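Local coordinates for protein pectinesterase 1 (Solanum lycopersicum, PDB 1XG2) that hydrolyses the methyl esters of pectin, releasing methanol, and may prepare fruit cell walls for softening during ripening, at residues A[4-18]-A[32-46]. Residues are numbered along the deposited sequence; the frame is centred on the assembly and turned at random. Where two conformers were deposited one is given.
Sequences NAVVAQDGTGDYQTL and RYVIYVKRGTYKENV
The Y42 ring is sandwiched. Q9 NE2 lies 3.7 Å above the centre of one face, and V37 CG1 sits off-centre against the opposite face. Q16 O and K38 O lie at the ring edge, near its plane; OH donates a hydrogen bond to K38 O at 2.7 Å. V7 CG1 approaches CE2 of Y42 obliquely. The Q9 amide is tilted 42° from the ring, and its NE2 donates a hydrogen bond to T41 O at 2.8 Å from above the carbonyl plane. For Y42, chi1 -61°, with CG anti to the carbonyl carbon, turns one ring face toward Q9. Replacing Y42 by an alanine would probably leave K38 O without this donor, take the ring face from Q9 and open a gap beside V7 and V37. N4 CB packs over one face of the Y33 ring, 3.7 Å from its centroid.

Between these rings, strands 5-7 and 33-37 pair in parallel. K38 NZ donates a hydrogen bond to T12 OG1 at 2.9 Å. E44 OE2 accepts from L18 N at 2.9 Å and OE1 from A19 N, gripping the first turn of helix 18-24, next to its N-cap T17. This beta-alpha-beta unit opens the pectinesterase beta-helix. V7, L18, I35 and V37 pack together; hydrogen bonds of Q9, K38 and E44 tie the segments around them, and the helix N-terminus probably stabilises the E44 charge.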
loop_
_atom_site.group_PDB
_atom_site.type_symbol
_atom_site.label_atom_id
_atom_site.label_comp_id
_atom_site.label_asym_id
_atom_site.label_seq_id
_atom_site.Cartn_x
_atom_site.Cartn_y
_atom_site.Cartn_z
ATOM N N ASN A 4 7.690 -25.339 -8.849
ATOM C CA ASN A 4 7.189 -25.528 -10.211
ATOM C C ASN A 4 8.103 -24.936 -11.291
ATOM O O ASN A 4 8.055 -25.354 -12.446
ATOM C CB ASN A 4 5.787 -24.925 -10.363
ATOM C CG ASN A 4 4.775 -25.553 -9.415
ATOM O OD1 ASN A 4 4.215 -26.622 -9.693
ATOM N ND2 ASN A 4 4.546 -24.903 -8.294
ATOM N N ALA A 5 8.913 -23.951 -10.927
ATOM C CA ALA A 5 9.869 -23.359 -11.856
ATOM C C ALA A 5 11.062 -22.865 -11.083
ATOM O O ALA A 5 10.897 -22.281 -10.017
ATOM C CB ALA A 5 9.238 -22.207 -12.613
ATOM N N VAL A 6 12.259 -23.072 -11.624
ATOM C CA VAL A 6 13.486 -22.704 -10.935
ATOM C C VAL A 6 14.221 -21.648 -11.753
ATOM O O VAL A 6 14.351 -21.776 -12.967
ATOM C CB VAL A 6 14.392 -23.935 -10.696
ATOM C CG1 VAL A 6 15.744 -23.522 -10.096
ATOM C CG2 VAL A 6 13.675 -24.946 -9.783
ATOM N N VAL A 7 14.679 -20.605 -11.071
ATOM C CA VAL A 7 15.499 -19.567 -11.670
ATOM C C VAL A 7 16.909 -19.699 -11.119
ATOM O O VAL A 7 17.103 -19.799 -9.913
ATOM C CB VAL A 7 14.953 -18.179 -11.347
ATOM C CG1 VAL A 7 15.873 -17.099 -11.889
ATOM C CG2 VAL A 7 13.530 -18.024 -11.884
ATOM N N ALA A 8 17.892 -19.704 -12.007
ATOM C CA ALA A 8 19.296 -19.819 -11.619
ATOM C C ALA A 8 20.234 -19.221 -12.669
ATOM O O ALA A 8 19.973 -19.299 -13.869
ATOM C CB ALA A 8 19.657 -21.279 -11.374
ATOM N N GLN A 9 21.339 -18.658 -12.188
ATOM C CA GLN A 9 22.320 -17.979 -13.030
ATOM C C GLN A 9 23.347 -18.943 -13.633
ATOM O O GLN A 9 23.935 -18.645 -14.667
ATOM C CB GLN A 9 23.035 -16.884 -12.229
ATOM C CG GLN A 9 22.078 -15.951 -11.512
ATOM C CD GLN A 9 22.741 -14.700 -10.984
ATOM O OE1 GLN A 9 23.722 -14.782 -10.236
ATOM N NE2 GLN A 9 22.219 -13.538 -11.368
ATOM N N ASP A 10 23.539 -20.091 -12.990
ATOM C CA ASP A 10 24.500 -21.105 -13.438
ATOM C C ASP A 10 23.931 -22.163 -14.409
ATOM O O ASP A 10 24.534 -23.229 -14.578
ATOM C CB ASP A 10 25.116 -21.805 -12.215
ATOM C CG ASP A 10 24.087 -22.583 -11.392
ATOM O OD1 ASP A 10 22.916 -22.702 -11.820
ATOM O OD2 ASP A 10 24.364 -23.104 -10.288
ATOM N N GLY A 11 22.783 -21.890 -15.028
ATOM C CA GLY A 11 22.196 -22.802 -16.005
ATOM C C GLY A 11 21.529 -24.062 -15.460
ATOM O O GLY A 11 21.016 -24.867 -16.239
ATOM N N THR A 12 21.494 -24.226 -14.137
ATOM C CA THR A 12 20.936 -25.437 -13.509
ATOM C C THR A 12 19.425 -25.373 -13.297
ATOM O O THR A 12 18.835 -26.303 -12.753
ATOM C CB THR A 12 21.600 -25.709 -12.137
ATOM O OG1 THR A 12 21.337 -24.624 -11.228
ATOM C CG2 THR A 12 23.139 -25.795 -12.245
ATOM N N GLY A 13 18.802 -24.271 -13.697
ATOM C CA GLY A 13 17.372 -24.104 -13.533
ATOM C C GLY A 13 16.612 -24.153 -14.836
ATOM O O GLY A 13 17.149 -24.543 -15.875
ATOM N N ASP A 14 15.343 -23.769 -14.761
ATOM C CA ASP A 14 14.477 -23.645 -15.930
ATOM C C ASP A 14 14.658 -22.317 -16.648
ATOM O O ASP A 14 14.409 -22.233 -17.846
ATOM C CB ASP A 14 13.014 -23.765 -15.524
ATOM C CG ASP A 14 12.713 -25.065 -14.837
ATOM O OD1 ASP A 14 12.943 -26.122 -15.465
ATOM O OD2 ASP A 14 12.263 -25.136 -13.680
ATOM N N TYR A 15 15.041 -21.273 -15.912
ATOM C CA TYR A 15 15.235 -19.945 -16.508
ATOM C C TYR A 15 16.411 -19.249 -15.863
ATOM O O TYR A 15 16.779 -19.544 -14.724
ATOM C CB TYR A 15 13.975 -19.062 -16.362
ATOM C CG TYR A 15 12.705 -19.688 -16.882
ATOM C CD1 TYR A 15 12.359 -19.597 -18.234
ATOM C CD2 TYR A 15 11.847 -20.383 -16.029
ATOM C CE1 TYR A 15 11.195 -20.177 -18.724
ATOM C CE2 TYR A 15 10.674 -20.968 -16.508
ATOM C CZ TYR A 15 10.356 -20.866 -17.857
ATOM O OH TYR A 15 9.209 -21.454 -18.343
ATOM N N GLN A 16 16.987 -18.308 -16.596
ATOM C CA GLN A 16 18.120 -17.536 -16.125
ATOM C C GLN A 16 17.701 -16.263 -15.368
ATOM O O GLN A 16 18.484 -15.722 -14.566
ATOM C CB GLN A 16 18.986 -17.152 -17.320
ATOM C CG GLN A 16 20.332 -16.546 -16.944
ATOM C CD GLN A 16 21.502 -17.189 -17.686
ATOM O OE1 GLN A 16 21.474 -17.319 -18.922
ATOM N NE2 GLN A 16 22.529 -17.595 -16.936
ATOM N N THR A 17 16.496 -15.772 -15.647
ATOM C CA THR A 17 15.980 -14.564 -14.995
ATOM C C THR A 17 14.598 -14.781 -14.389
ATOM O O THR A 17 13.817 -15.619 -14.848
ATOM C CB THR A 17 15.896 -13.378 -15.988
ATOM O OG1 THR A 17 14.827 -13.595 -16.912
ATOM C CG2 THR A 17 17.145 -13.260 -16.840
ATOM N N LEU A 18 14.297 -13.986 -13.368
ATOM C CA LEU A 18 13.013 -14.048 -12.690
ATOM C C LEU A 18 11.879 -13.609 -13.604
ATOM O O LEU A 18 10.824 -14.216 -13.596
ATOM C CB LEU A 18 13.047 -13.196 -11.417
ATOM C CG LEU A 18 11.766 -13.161 -10.579
ATOM C CD1 LEU A 18 11.259 -14.566 -10.271
ATOM C CD2 LEU A 18 12.016 -12.375 -9.296
ATOM N N ARG A 32 -1.530 -22.451 -5.531
ATOM C CA ARG A 32 -0.248 -21.795 -5.374
ATOM C C ARG A 32 0.765 -22.369 -6.336
ATOM O O ARG A 32 0.976 -23.573 -6.378
ATOM C CB ARG A 32 0.239 -21.980 -3.946
ATOM C CG ARG A 32 1.455 -21.148 -3.597
ATOM C CD ARG A 32 2.359 -21.807 -2.568
ATOM N NE ARG A 32 2.294 -21.163 -1.260
ATOM C CZ ARG A 32 2.786 -21.678 -0.136
ATOM N NH1 ARG A 32 3.356 -22.880 -0.118
ATOM N NH2 ARG A 32 2.708 -20.982 0.984
ATOM N N TYR A 33 1.393 -21.487 -7.098
ATOM C CA TYR A 33 2.429 -21.841 -8.055
ATOM C C TYR A 33 3.745 -21.238 -7.555
ATOM O O TYR A 33 3.795 -20.060 -7.270
ATOM C CB TYR A 33 2.081 -21.252 -9.417
ATOM C CG TYR A 33 3.050 -21.613 -10.525
ATOM C CD1 TYR A 33 2.839 -22.729 -11.338
ATOM C CD2 TYR A 33 4.154 -20.816 -10.789
ATOM C CE1 TYR A 33 3.728 -23.050 -12.362
ATOM C CE2 TYR A 33 5.039 -21.122 -11.797
ATOM C CZ TYR A 33 4.822 -22.236 -12.592
ATOM O OH TYR A 33 5.722 -22.509 -13.610
ATOM N N VAL A 34 4.801 -22.048 -7.479
ATOM C CA VAL A 34 6.036 -21.662 -6.809
ATOM C C VAL A 34 7.204 -21.507 -7.778
ATOM O O VAL A 34 7.558 -22.457 -8.502
ATOM C CB VAL A 34 6.419 -22.695 -5.737
ATOM C CG1 VAL A 34 7.674 -22.235 -4.958
ATOM C CG2 VAL A 34 5.274 -22.935 -4.781
ATOM N N ILE A 35 7.791 -20.310 -7.795
ATOM C CA ILE A 35 9.057 -20.026 -8.490
ATOM C C ILE A 35 10.168 -19.940 -7.450
ATOM O O ILE A 35 10.106 -19.094 -6.569
ATOM C CB ILE A 35 8.961 -18.682 -9.249
ATOM C CG1 ILE A 35 7.866 -18.740 -10.318
ATOM C CG2 ILE A 35 10.298 -18.325 -9.895
ATOM C CD1 ILE A 35 7.538 -17.393 -10.952
ATOM N N TYR A 36 11.177 -20.805 -7.556
ATOM C CA TYR A 36 12.333 -20.818 -6.662
ATOM C C TYR A 36 13.491 -20.128 -7.372
ATOM O O TYR A 36 13.821 -20.487 -8.483
ATOM C CB TYR A 36 12.689 -22.266 -6.264
ATOM C CG TYR A 36 14.034 -22.470 -5.570
ATOM C CD1 TYR A 36 14.450 -21.644 -4.541
ATOM C CD2 TYR A 36 14.879 -23.522 -5.939
ATOM C CE1 TYR A 36 15.673 -21.843 -3.892
ATOM C CE2 TYR A 36 16.111 -23.729 -5.297
ATOM C CZ TYR A 36 16.500 -22.876 -4.279
ATOM O OH TYR A 36 17.713 -23.059 -3.634
ATOM N N VAL A 37 14.087 -19.134 -6.733
ATOM C CA VAL A 37 15.195 -18.383 -7.291
ATOM C C VAL A 37 16.450 -18.730 -6.508
ATOM O O VAL A 37 16.589 -18.360 -5.336
ATOM C CB VAL A 37 14.942 -16.855 -7.203
ATOM C CG1 VAL A 37 16.019 -16.100 -7.947
ATOM C CG2 VAL A 37 13.555 -16.501 -7.733
ATOM N N LYS A 38 17.363 -19.457 -7.149
ATOM C CA LYS A 38 18.623 -19.850 -6.520
ATOM C C LYS A 38 19.502 -18.655 -6.200
ATOM O O LYS A 38 19.297 -17.561 -6.737
ATOM C CB LYS A 38 19.391 -20.811 -7.421
ATOM C CG LYS A 38 18.747 -22.171 -7.594
ATOM C CD LYS A 38 19.843 -23.221 -7.857
ATOM C CE LYS A 38 19.287 -24.539 -8.367
ATOM N NZ LYS A 38 20.377 -25.541 -8.643
ATOM N N ARG A 39 20.486 -18.870 -5.328
ATOM C CA ARG A 39 21.338 -17.797 -4.829
ATOM C C ARG A 39 21.999 -17.052 -5.972
ATOM O O ARG A 39 22.316 -17.631 -7.020
ATOM C CB ARG A 39 22.396 -18.317 -3.839
ATOM C CG ARG A 39 23.483 -19.204 -4.447
ATOM C CD ARG A 39 24.304 -19.953 -3.405
ATOM N NE ARG A 39 23.461 -20.856 -2.609
ATOM C CZ ARG A 39 23.912 -21.690 -1.667
ATOM N NH1 ARG A 39 25.210 -21.754 -1.367
ATOM N NH2 ARG A 39 23.055 -22.463 -1.014
ATOM N N GLY A 40 22.163 -15.753 -5.765
ATOM C CA GLY A 40 22.677 -14.868 -6.785
ATOM C C GLY A 40 22.026 -13.507 -6.668
ATOM O O GLY A 40 21.045 -13.330 -5.935
ATOM N N THR A 41 22.595 -12.546 -7.380
ATOM C CA THR A 41 22.057 -11.203 -7.462
ATOM C C THR A 41 21.533 -11.004 -8.878
ATOM O O THR A 41 22.261 -11.190 -9.848
ATOM C CB THR A 41 23.141 -10.205 -7.083
ATOM O OG1 THR A 41 23.420 -10.347 -5.678
ATOM C CG2 THR A 41 22.655 -8.768 -7.235
ATOM N N TYR A 42 20.255 -10.644 -8.982
ATOM C CA TYR A 42 19.551 -10.563 -10.254
ATOM C C TYR A 42 19.193 -9.110 -10.468
ATOM O O TYR A 42 18.359 -8.555 -9.760
ATOM C CB TYR A 42 18.292 -11.440 -10.216
ATOM C CG TYR A 42 18.571 -12.907 -9.986
ATOM C CD1 TYR A 42 18.907 -13.388 -8.726
ATOM C CD2 TYR A 42 18.508 -13.821 -11.040
ATOM C CE1 TYR A 42 19.174 -14.735 -8.517
ATOM C CE2 TYR A 42 18.779 -15.182 -10.840
ATOM C CZ TYR A 42 19.113 -15.626 -9.577
ATOM O OH TYR A 42 19.374 -16.958 -9.373
ATOM N N LYS A 43 19.850 -8.505 -11.450
ATOM C CA LYS A 43 19.728 -7.092 -11.759
ATOM C C LYS A 43 18.577 -6.962 -12.754
ATOM O O LYS A 43 18.797 -6.942 -13.968
ATOM C CB LYS A 43 21.053 -6.610 -12.376
ATOM C CG LYS A 43 21.637 -5.295 -11.901
ATOM C CD LYS A 43 23.194 -5.433 -11.820
ATOM C CE LYS A 43 23.935 -4.085 -11.787
ATOM N NZ LYS A 43 25.430 -4.278 -11.666
ATOM N N GLU A 44 17.349 -6.923 -12.235
ATOM C CA GLU A 44 16.154 -6.789 -13.063
ATOM C C GLU A 44 15.025 -6.071 -12.324
ATOM O O GLU A 44 14.966 -6.054 -11.092
ATOM C CB GLU A 44 15.647 -8.146 -13.632
ATOM C CG GLU A 44 15.927 -9.390 -12.819
ATOM C CD GLU A 44 15.410 -10.688 -13.452
ATOM O OE1 GLU A 44 14.369 -10.695 -14.151
ATOM O OE2 GLU A 44 16.055 -11.737 -13.215
ATOM N N ASN A 45 14.156 -5.444 -13.105
ATOM C CA ASN A 45 12.915 -4.870 -12.616
ATOM C C ASN A 45 11.788 -5.796 -13.021
ATOM O O ASN A 45 11.503 -5.957 -14.210
ATOM C CB ASN A 45 12.701 -3.464 -13.173
ATOM C CG ASN A 45 13.594 -2.433 -12.501
ATOM O OD1 ASN A 45 14.727 -2.196 -12.939
ATOM N ND2 ASN A 45 13.089 -1.808 -11.443
ATOM N N VAL A 46 11.168 -6.414 -12.026
ATOM C CA VAL A 46 10.174 -7.448 -12.223
ATOM C C VAL A 46 8.786 -6.966 -11.835
ATOM O O VAL A 46 8.612 -6.243 -10.855
ATOM C CB VAL A 46 10.538 -8.684 -11.389
ATOM C CG1 VAL A 46 9.473 -9.778 -11.535
ATOM C CG2 VAL A 46 11.921 -9.185 -11.797
HETATM O O HOH W 1 25.184 -13.228 -8.625
HETATM O O HOH W 2 22.066 -19.381 -9.250
#